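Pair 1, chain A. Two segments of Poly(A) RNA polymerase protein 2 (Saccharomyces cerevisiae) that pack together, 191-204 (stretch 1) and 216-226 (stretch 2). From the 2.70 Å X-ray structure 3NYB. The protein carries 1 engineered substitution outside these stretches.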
# COMPACT_ATOMS: atom_id res chain seq x y z
N CYS A 191 -2.98 -5.80 1.45
CA CYS A 191 -4.31 -6.39 1.37
C CYS A 191 -5.28 -5.56 0.53
O CYS A 191 -5.89 -6.08 -0.40
CB CYS A 191 -4.89 -6.62 2.76
SG CYS A 191 -6.48 -7.44 2.71
N LEU A 192 -5.42 -4.29 0.87
CA LEU A 192 -6.37 -3.41 0.18
C LEU A 192 -6.15 -3.40 -1.32
O LEU A 192 -7.10 -3.55 -2.10
CB LEU A 192 -6.25 -1.98 0.69
CG LEU A 192 -6.58 -1.72 2.16
CD1 LEU A 192 -6.28 -0.26 2.48
CD2 LEU A 192 -8.02 -2.07 2.48
N VAL A 193 -4.91 -3.22 -1.73
CA VAL A 193 -4.58 -3.20 -3.14
C VAL A 193 -4.90 -4.55 -3.75
O VAL A 193 -5.57 -4.64 -4.77
CB VAL A 193 -3.10 -2.88 -3.35
CG1 VAL A 193 -2.76 -2.77 -4.83
CG2 VAL A 193 -2.76 -1.60 -2.65
N PHE A 194 -4.42 -5.61 -3.11
CA PHE A 194 -4.62 -6.95 -3.62
C PHE A 194 -6.10 -7.23 -3.85
O PHE A 194 -6.51 -7.63 -4.94
CB PHE A 194 -4.03 -7.98 -2.66
CG PHE A 194 -4.42 -9.39 -2.98
CD1 PHE A 194 -4.15 -9.94 -4.22
CD2 PHE A 194 -5.05 -10.18 -2.02
CE1 PHE A 194 -4.51 -11.24 -4.51
CE2 PHE A 194 -5.40 -11.48 -2.31
CZ PHE A 194 -5.13 -12.01 -3.55
N SER A 195 -6.90 -7.00 -2.82
CA SER A 195 -8.33 -7.19 -2.92
C SER A 195 -8.87 -6.43 -4.12
O SER A 195 -9.42 -7.03 -5.05
CB SER A 195 -9.02 -6.70 -1.64
OG SER A 195 -10.38 -6.40 -1.89
N PHE A 196 -8.69 -5.11 -4.10
CA PHE A 196 -9.14 -4.25 -5.19
C PHE A 196 -8.80 -4.81 -6.57
O PHE A 196 -9.68 -4.98 -7.42
CB PHE A 196 -8.56 -2.85 -5.00
CG PHE A 196 -8.50 -2.04 -6.27
CD1 PHE A 196 -9.62 -1.39 -6.75
CD2 PHE A 196 -7.29 -1.89 -6.95
CE1 PHE A 196 -9.55 -0.62 -7.91
CE2 PHE A 196 -7.22 -1.13 -8.10
CZ PHE A 196 -8.36 -0.49 -8.59
N LEU A 197 -7.53 -5.11 -6.80
CA LEU A 197 -7.10 -5.69 -8.07
C LEU A 197 -7.91 -6.93 -8.43
O LEU A 197 -8.45 -7.03 -9.52
CB LEU A 197 -5.61 -6.02 -8.02
CG LEU A 197 -4.58 -5.14 -8.75
CD1 LEU A 197 -4.87 -3.65 -8.61
CD2 LEU A 197 -3.15 -5.45 -8.30
N HIS A 198 -7.99 -7.88 -7.50
CA HIS A 198 -8.54 -9.19 -7.80
C HIS A 198 -10.04 -9.22 -8.01
O HIS A 198 -10.56 -10.16 -8.62
CB HIS A 198 -8.11 -10.23 -6.77
CG HIS A 198 -7.06 -11.16 -7.26
ND1 HIS A 198 -6.10 -10.79 -8.19
CD2 HIS A 198 -6.81 -12.46 -6.97
CE1 HIS A 198 -5.31 -11.81 -8.44
NE2 HIS A 198 -5.72 -12.84 -7.71
N MET A 199 -10.75 -8.21 -7.53
CA MET A 199 -12.19 -8.18 -7.76
C MET A 199 -12.67 -6.94 -8.51
O MET A 199 -13.74 -6.41 -8.23
CB MET A 199 -12.95 -8.38 -6.45
CG MET A 199 -12.57 -7.45 -5.34
SD MET A 199 -13.56 -7.83 -3.90
CE MET A 199 -15.19 -7.38 -4.50
N HIS A 200 -11.88 -6.50 -9.47
CA HIS A 200 -12.25 -5.36 -10.29
C HIS A 200 -12.89 -5.90 -11.56
O HIS A 200 -12.32 -6.77 -12.22
CB HIS A 200 -11.00 -4.55 -10.61
CG HIS A 200 -11.23 -3.39 -11.53
ND1 HIS A 200 -11.55 -3.55 -12.86
CD2 HIS A 200 -11.17 -2.06 -11.31
CE1 HIS A 200 -11.68 -2.36 -13.42
NE2 HIS A 200 -11.45 -1.44 -12.50
N PRO A 201 -14.09 -5.39 -11.90
CA PRO A 201 -14.92 -5.86 -13.01
C PRO A 201 -14.12 -6.23 -14.27
O PRO A 201 -14.38 -7.27 -14.88
CB PRO A 201 -15.82 -4.66 -13.29
CG PRO A 201 -15.97 -4.01 -11.96
CD PRO A 201 -14.68 -4.23 -11.22
N ARG A 202 -13.16 -5.40 -14.65
CA ARG A 202 -12.41 -5.61 -15.87
C ARG A 202 -11.29 -6.61 -15.65
O ARG A 202 -10.65 -7.05 -16.60
CB ARG A 202 -11.82 -4.30 -16.37
CG ARG A 202 -12.85 -3.21 -16.59
CD ARG A 202 -13.72 -3.52 -17.78
NE ARG A 202 -14.45 -2.35 -18.24
CZ ARG A 202 -14.82 -2.15 -19.50
NH1 ARG A 202 -14.51 -3.04 -20.43
NH2 ARG A 202 -15.49 -1.06 -19.83
N ILE A 203 -11.05 -6.95 -14.39
CA ILE A 203 -9.94 -7.82 -14.03
C ILE A 203 -10.36 -9.26 -13.78
O ILE A 203 -9.70 -10.19 -14.24
CB ILE A 203 -9.18 -7.29 -12.81
CG1 ILE A 203 -8.36 -6.05 -13.20
CG2 ILE A 203 -8.28 -8.37 -12.23
CD1 ILE A 203 -7.78 -5.32 -12.02
N ILE A 204 -11.46 -9.46 -13.05
CA ILE A 204 -11.95 -10.82 -12.84
C ILE A 204 -12.45 -11.38 -14.17
O ILE A 204 -12.45 -12.60 -14.38
CB ILE A 204 -13.08 -10.89 -11.79
CG1 ILE A 204 -13.31 -9.53 -11.15
CG2 ILE A 204 -12.78 -11.97 -10.75
CD1 ILE A 204 -14.47 -8.79 -11.77
N VAL A 216 -5.34 4.04 -14.45
CA VAL A 216 -6.74 4.01 -14.03
C VAL A 216 -6.91 3.30 -12.71
O VAL A 216 -7.61 3.79 -11.83
CB VAL A 216 -7.69 3.36 -15.08
CG1 VAL A 216 -8.13 4.38 -16.11
CG2 VAL A 216 -7.06 2.12 -15.74
N LEU A 217 -6.28 2.15 -12.57
CA LEU A 217 -6.42 1.36 -11.36
C LEU A 217 -5.95 2.14 -10.13
O LEU A 217 -6.54 2.03 -9.05
CB LEU A 217 -5.65 0.05 -11.50
CG LEU A 217 -6.08 -0.71 -12.76
CD1 LEU A 217 -5.12 -1.85 -13.07
CD2 LEU A 217 -7.52 -1.23 -12.62
N LEU A 218 -4.92 2.96 -10.31
CA LEU A 218 -4.44 3.81 -9.23
C LEU A 218 -5.54 4.75 -8.80
O LEU A 218 -5.93 4.81 -7.64
CB LEU A 218 -3.21 4.60 -9.67
CG LEU A 218 -2.25 5.18 -8.60
CD1 LEU A 218 -2.17 6.68 -8.68
CD2 LEU A 218 -2.60 4.73 -7.19
N ILE A 219 -6.07 5.49 -9.76
CA ILE A 219 -7.18 6.37 -9.48
C ILE A 219 -8.34 5.61 -8.85
O ILE A 219 -8.80 5.97 -7.77
CB ILE A 219 -7.65 7.10 -10.75
CG1 ILE A 219 -6.61 8.14 -11.15
CG2 ILE A 219 -8.99 7.75 -10.51
CD1 ILE A 219 -6.99 8.91 -12.37
N GLU A 220 -8.77 4.54 -9.49
CA GLU A 220 -9.90 3.75 -8.99
C GLU A 220 -9.64 3.14 -7.61
O GLU A 220 -10.57 2.90 -6.84
CB GLU A 220 -10.31 2.68 -10.00
CG GLU A 220 -10.74 3.26 -11.34
CD GLU A 220 -10.94 2.21 -12.41
OE1 GLU A 220 -10.61 1.03 -12.17
OE2 GLU A 220 -11.44 2.56 -13.49
N PHE A 221 -8.38 2.88 -7.29
CA PHE A 221 -8.06 2.41 -5.95
C PHE A 221 -8.40 3.47 -4.92
O PHE A 221 -8.99 3.18 -3.88
CB PHE A 221 -6.58 2.01 -5.85
CG PHE A 221 -6.11 1.81 -4.43
CD1 PHE A 221 -6.10 0.56 -3.85
CD2 PHE A 221 -5.67 2.88 -3.67
CE1 PHE A 221 -5.66 0.37 -2.55
CE2 PHE A 221 -5.23 2.70 -2.37
CZ PHE A 221 -5.23 1.44 -1.81
N PHE A 222 -8.01 4.71 -5.18
CA PHE A 222 -8.30 5.80 -4.25
C PHE A 222 -9.79 6.12 -4.23
O PHE A 222 -10.31 6.62 -3.24
CB PHE A 222 -7.51 7.06 -4.62
CG PHE A 222 -6.03 6.93 -4.37
CD1 PHE A 222 -5.56 6.55 -3.13
CD2 PHE A 222 -5.13 7.21 -5.37
CE1 PHE A 222 -4.21 6.43 -2.90
CE2 PHE A 222 -3.78 7.10 -5.15
CZ PHE A 222 -3.32 6.71 -3.91
N GLU A 223 -10.46 5.81 -5.33
CA GLU A 223 -11.89 6.04 -5.45
C GLU A 223 -12.65 5.04 -4.60
O GLU A 223 -13.57 5.39 -3.87
CB GLU A 223 -12.31 5.90 -6.91
CG GLU A 223 -13.79 6.01 -7.14
CD GLU A 223 -14.16 5.74 -8.57
OE1 GLU A 223 -14.81 6.61 -9.19
OE2 GLU A 223 -13.79 4.65 -9.08
N LEU A 224 -12.26 3.78 -4.71
CA LEU A 224 -12.89 2.74 -3.93
C LEU A 224 -12.73 3.02 -2.45
O LEU A 224 -13.72 3.17 -1.73
CB LEU A 224 -12.30 1.37 -4.28
CG LEU A 224 -13.01 0.17 -3.66
CD1 LEU A 224 -12.51 -0.08 -2.27
CD2 LEU A 224 -14.51 0.39 -3.64
N TYR A 225 -11.49 3.12 -2.01
CA TYR A 225 -11.18 3.21 -0.59
C TYR A 225 -11.26 4.63 -0.04
O TYR A 225 -11.08 4.85 1.15
CB TYR A 225 -9.80 2.62 -0.30
CG TYR A 225 -9.70 1.14 -0.58
CD1 TYR A 225 -10.49 0.24 0.12
CD2 TYR A 225 -8.83 0.64 -1.53
CE1 TYR A 225 -10.41 -1.12 -0.12
CE2 TYR A 225 -8.74 -0.71 -1.78
CZ TYR A 225 -9.54 -1.59 -1.07
OH TYR A 225 -9.46 -2.94 -1.32
N GLY A 226 -11.53 5.59 -0.92
CA GLY A 226 -11.65 6.96 -0.48
C GLY A 226 -13.08 7.47 -0.44
O GLY A 226 -13.41 8.36 0.35

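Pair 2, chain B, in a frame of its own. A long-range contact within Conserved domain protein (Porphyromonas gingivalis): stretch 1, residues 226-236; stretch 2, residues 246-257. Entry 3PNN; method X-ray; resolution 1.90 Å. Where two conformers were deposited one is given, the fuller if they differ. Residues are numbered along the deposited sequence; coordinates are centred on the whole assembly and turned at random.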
# COMPACT_ATOMS: atom_id res chain seq x y z
N ASP B 226 15.09 1.59 -9.26
CA ASP B 226 15.72 1.72 -10.57
C ASP B 226 14.84 1.13 -11.68
O ASP B 226 14.71 1.72 -12.76
CB ASP B 226 17.09 1.02 -10.59
CG ASP B 226 18.10 1.70 -9.69
OD1 ASP B 226 18.03 2.94 -9.53
OD2 ASP B 226 18.97 1.00 -9.13
N TYR B 227 14.26 -0.04 -11.42
CA TYR B 227 13.36 -0.64 -12.40
C TYR B 227 12.15 0.27 -12.59
O TYR B 227 11.67 0.46 -13.71
CB TYR B 227 12.91 -2.04 -11.97
CG TYR B 227 14.02 -3.08 -12.00
CD1 TYR B 227 14.84 -3.24 -13.13
CD2 TYR B 227 14.24 -3.90 -10.91
CE1 TYR B 227 15.85 -4.19 -13.14
CE2 TYR B 227 15.25 -4.86 -10.92
CZ TYR B 227 16.05 -5.00 -12.03
OH TYR B 227 17.04 -5.96 -12.03
N SER B 228 11.65 0.84 -11.49
CA SER B 228 10.49 1.73 -11.58
C SER B 228 10.82 2.97 -12.38
O SER B 228 9.97 3.48 -13.11
CB SER B 228 10.02 2.19 -10.19
OG SER B 228 9.52 1.11 -9.42
N GLU B 229 12.02 3.50 -12.22
CA GLU B 229 12.41 4.69 -13.01
C GLU B 229 12.45 4.35 -14.50
O GLU B 229 12.03 5.14 -15.35
CB GLU B 229 13.77 5.22 -12.54
CG GLU B 229 14.37 6.30 -13.43
CD GLU B 229 14.05 7.71 -12.97
OE1 GLU B 229 13.10 7.88 -12.16
OE2 GLU B 229 14.74 8.65 -13.41
N GLU B 230 12.96 3.16 -14.82
CA GLU B 230 13.00 2.73 -16.21
C GLU B 230 11.58 2.69 -16.82
O GLU B 230 11.36 3.19 -17.91
CB GLU B 230 13.67 1.36 -16.33
CG GLU B 230 13.52 0.71 -17.70
CD GLU B 230 13.77 -0.79 -17.66
OE1 GLU B 230 14.59 -1.23 -16.83
OE2 GLU B 230 13.13 -1.52 -18.46
N LEU B 231 10.64 2.08 -16.09
CA LEU B 231 9.27 1.95 -16.57
C LEU B 231 8.52 3.27 -16.53
O LEU B 231 7.61 3.51 -17.33
CB LEU B 231 8.53 0.88 -15.76
CG LEU B 231 9.04 -0.54 -16.05
CD1 LEU B 231 8.35 -1.57 -15.16
CD2 LEU B 231 8.83 -0.87 -17.51
N PHE B 232 8.90 4.14 -15.60
CA PHE B 232 8.30 5.48 -15.55
C PHE B 232 8.62 6.29 -16.80
O PHE B 232 7.75 6.97 -17.37
CB PHE B 232 8.75 6.24 -14.30
CG PHE B 232 7.90 7.45 -13.97
CD1 PHE B 232 6.53 7.41 -14.15
CD2 PHE B 232 8.48 8.61 -13.45
CE1 PHE B 232 5.73 8.52 -13.83
CE2 PHE B 232 7.69 9.72 -13.13
CZ PHE B 232 6.32 9.67 -13.32
N ILE B 233 9.88 6.24 -17.23
CA ILE B 233 10.27 6.87 -18.49
C ILE B 233 9.40 6.35 -19.63
O ILE B 233 8.91 7.13 -20.45
CB ILE B 233 11.78 6.66 -18.80
CG1 ILE B 233 12.62 7.52 -17.85
CG2 ILE B 233 12.10 6.99 -20.28
CD1 ILE B 233 14.08 7.11 -17.77
N ASN B 234 9.19 5.04 -19.67
CA ASN B 234 8.36 4.45 -20.73
C ASN B 234 6.94 4.98 -20.63
O ASN B 234 6.33 5.34 -21.63
CB ASN B 234 8.36 2.92 -20.62
CG ASN B 234 9.67 2.30 -21.06
OD1 ASN B 234 10.48 2.95 -21.72
ND2 ASN B 234 9.89 1.04 -20.69
N PHE B 235 6.44 5.02 -19.40
CA PHE B 235 5.10 5.52 -19.12
C PHE B 235 4.93 6.96 -19.57
O PHE B 235 3.98 7.29 -20.28
CB PHE B 235 4.80 5.39 -17.63
CG PHE B 235 3.59 6.16 -17.19
CD1 PHE B 235 2.32 5.60 -17.29
CD2 PHE B 235 3.71 7.45 -16.69
CE1 PHE B 235 1.20 6.31 -16.88
CE2 PHE B 235 2.59 8.16 -16.28
CZ PHE B 235 1.34 7.59 -16.38
N LEU B 236 5.84 7.84 -19.14
CA LEU B 236 5.79 9.24 -19.55
C LEU B 236 5.83 9.40 -21.07
O LEU B 236 5.11 10.24 -21.64
CB LEU B 236 6.94 10.02 -18.91
CG LEU B 236 6.82 10.11 -17.38
CD1 LEU B 236 8.13 10.57 -16.75
CD2 LEU B 236 5.68 11.04 -17.00
N GLU B 246 -2.09 7.18 -14.99
CA GLU B 246 -1.49 6.90 -13.69
C GLU B 246 -0.51 5.74 -13.74
O GLU B 246 -0.72 4.76 -14.47
CB GLU B 246 -2.56 6.58 -12.64
CG GLU B 246 -3.33 7.79 -12.15
CD GLU B 246 -4.33 7.42 -11.07
OE1 GLU B 246 -3.99 7.55 -9.87
OE2 GLU B 246 -5.45 6.99 -11.42
N PHE B 247 0.55 5.86 -12.95
CA PHE B 247 1.65 4.89 -12.91
C PHE B 247 1.52 4.13 -11.60
O PHE B 247 1.88 4.65 -10.53
CB PHE B 247 2.97 5.66 -12.98
CG PHE B 247 4.20 4.81 -13.10
CD1 PHE B 247 4.36 3.94 -14.16
CD2 PHE B 247 5.23 4.93 -12.17
CE1 PHE B 247 5.52 3.17 -14.29
CE2 PHE B 247 6.39 4.16 -12.29
CZ PHE B 247 6.53 3.28 -13.35
N PHE B 248 1.00 2.90 -11.68
CA PHE B 248 0.60 2.11 -10.50
C PHE B 248 1.58 1.00 -10.17
O PHE B 248 2.19 0.41 -11.06
CB PHE B 248 -0.75 1.43 -10.77
CG PHE B 248 -1.91 2.38 -10.83
CD1 PHE B 248 -2.29 3.10 -9.72
CD2 PHE B 248 -2.63 2.51 -12.00
CE1 PHE B 248 -3.37 3.97 -9.77
CE2 PHE B 248 -3.71 3.38 -12.06
CZ PHE B 248 -4.08 4.10 -10.94
N ILE B 249 1.69 0.66 -8.88
CA ILE B 249 2.60 -0.41 -8.46
C ILE B 249 2.33 -1.78 -9.14
O ILE B 249 3.26 -2.40 -9.68
CB ILE B 249 2.61 -0.56 -6.94
CG1 ILE B 249 3.13 0.73 -6.29
CG2 ILE B 249 3.44 -1.78 -6.52
CD1 ILE B 249 2.92 0.75 -4.77
N PRO B 250 1.07 -2.25 -9.11
CA PRO B 250 0.75 -3.55 -9.73
C PRO B 250 1.17 -3.62 -11.20
O PRO B 250 1.61 -4.68 -11.66
CB PRO B 250 -0.78 -3.62 -9.66
CG PRO B 250 -1.17 -2.67 -8.61
CD PRO B 250 -0.13 -1.60 -8.55
N PHE B 251 1.03 -2.52 -11.93
CA PHE B 251 1.43 -2.50 -13.33
C PHE B 251 2.92 -2.78 -13.50
O PHE B 251 3.33 -3.60 -14.33
CB PHE B 251 1.09 -1.16 -14.00
CG PHE B 251 1.73 -1.00 -15.35
CD1 PHE B 251 1.09 -1.44 -16.50
CD2 PHE B 251 2.98 -0.40 -15.48
CE1 PHE B 251 1.68 -1.30 -17.74
CE2 PHE B 251 3.58 -0.26 -16.71
CZ PHE B 251 2.93 -0.71 -17.85
N VAL B 252 3.74 -2.07 -12.72
CA VAL B 252 5.19 -2.25 -12.74
C VAL B 252 5.58 -3.66 -12.30
O VAL B 252 6.39 -4.31 -12.94
CB VAL B 252 5.87 -1.23 -11.80
CG1 VAL B 252 7.34 -1.58 -11.61
CG2 VAL B 252 5.70 0.18 -12.36
N VAL B 253 5.02 -4.11 -11.18
CA VAL B 253 5.33 -5.44 -10.67
C VAL B 253 4.96 -6.50 -11.71
O VAL B 253 5.72 -7.43 -11.98
CB VAL B 253 4.60 -5.73 -9.34
CG1 VAL B 253 4.67 -7.22 -9.00
CG2 VAL B 253 5.21 -4.88 -8.20
N ASN B 254 3.79 -6.33 -12.31
CA ASN B 254 3.36 -7.27 -13.34
C ASN B 254 4.35 -7.33 -14.51
O ASN B 254 4.67 -8.41 -15.04
CB ASN B 254 1.95 -6.90 -13.81
CG ASN B 254 1.32 -7.96 -14.69
OD1 ASN B 254 0.99 -9.05 -14.23
ND2 ASN B 254 1.14 -7.64 -15.96
N ASP B 255 4.86 -6.17 -14.91
CA ASP B 255 5.79 -6.12 -16.02
C ASP B 255 7.09 -6.83 -15.69
O ASP B 255 7.64 -7.55 -16.52
CB ASP B 255 6.08 -4.67 -16.42
CG ASP B 255 6.92 -4.58 -17.69
OD1 ASP B 255 6.33 -4.50 -18.78
OD2 ASP B 255 8.17 -4.61 -17.59
N LEU B 256 7.59 -6.62 -14.47
CA LEU B 256 8.86 -7.21 -14.06
C LEU B 256 8.78 -8.73 -13.92
O LEU B 256 9.73 -9.45 -14.28
CB LEU B 256 9.30 -6.60 -12.73
CG LEU B 256 9.68 -5.12 -12.78
CD1 LEU B 256 10.08 -4.66 -11.37
CD2 LEU B 256 10.83 -4.90 -13.77
N ILE B 257 7.68 -9.23 -13.38
CA ILE B 257 7.54 -10.68 -13.29
C ILE B 257 7.33 -11.31 -14.66
O ILE B 257 7.84 -12.39 -14.93
CB ILE B 257 6.44 -11.14 -12.29
CG1 ILE B 257 5.07 -10.63 -12.68
CG2 ILE B 257 6.75 -10.65 -10.90
CD1 ILE B 257 4.12 -10.58 -11.45

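Similar backbone frames can be packed by quite different side chains, and these two contacts are a compact example. In pair 1, helix 191-198 crosses helix 216-226 with 109° between their N-to-C directions and 10.6 Å between axes at closest approach; in pair 2, helices 226-236 and 249-257 cross at 105° and 10.5 Å. The central 14 residues superpose with an RMSD of 0.5 Å, and the buried areas, 521 and 518 Å², are nearly equal.

The central inward position is A:Phe196, matched by B:Leu231. In pair 1 the phenylalanine is a knob among A:Leu217, A:Glu220, A:Phe221 and A:Tyr225. A:Phe221 CB lies over its face, 4.1 Å from the centroid of the A:Phe196 ring, while the A:Phe221 ring turns its edge to that face. B:Leu231 is smaller, and its partner B:Val252, which matches A:Phe221, is smaller too; B:Leu231 CD1 meets B:Val252 CG1 at 3.7 Å. An aromatic pair in pair 1 and an aliphatic one in pair 2 thus occupy nearly the same backbone. A:Leu224, not in contact, is matched by B:Asp255, whose OD2 lies 3.8 Å from B:Leu231 CD2.

A second matched pair, A:Leu192 with A:Tyr225 and B:Tyr227 with B:Leu256, exchanges the two residue types between helices. In pair 1, A:Leu192 CD2 packs 3.7 Å from A:Tyr225 CE1, and the tyrosine hydroxyl reaches the leucine's own carbonyl, A:Tyr225 OH donating to A:Leu192 O at 2.6 Å. In pair 2, B:Tyr227 CB touches B:Leu256 CD1 at 3.9 Å, and no hydrogen bond links the stretches.

A:His200 and B:Phe235 also match, though their CA atoms lie 1.9 Å apart. The histidine is used at both nitrogens: A:His200 NE2 donates to A:Glu220 OE1 at 2.6 Å, and A:His200 ND1 caps the following turn by accepting from A:Arg202 N at 3.0 Å. A:Glu220 is matched by B:Phe251, whose side chain makes no contact across the stretches. A:Leu217 CD2 covers one face of the histidine ring. B:Phe235 likewise has carbon over one face, with B:Phe247 CB 4.0 Å from its ring centroid, but B:Phe247 has no counterpart in pair 1. It comes from the loop before the second helix and packs against B:Ser228, B:Leu231, B:Phe232 and B:Phe235.

The principle is that a crossing fixes where side chains start, not how they fill the space: pair 1 combines a central aromatic knob with two hydrogen bonds, whereas pair 2 relies on aliphatic contacts and a phenylalanine supplied by a loop.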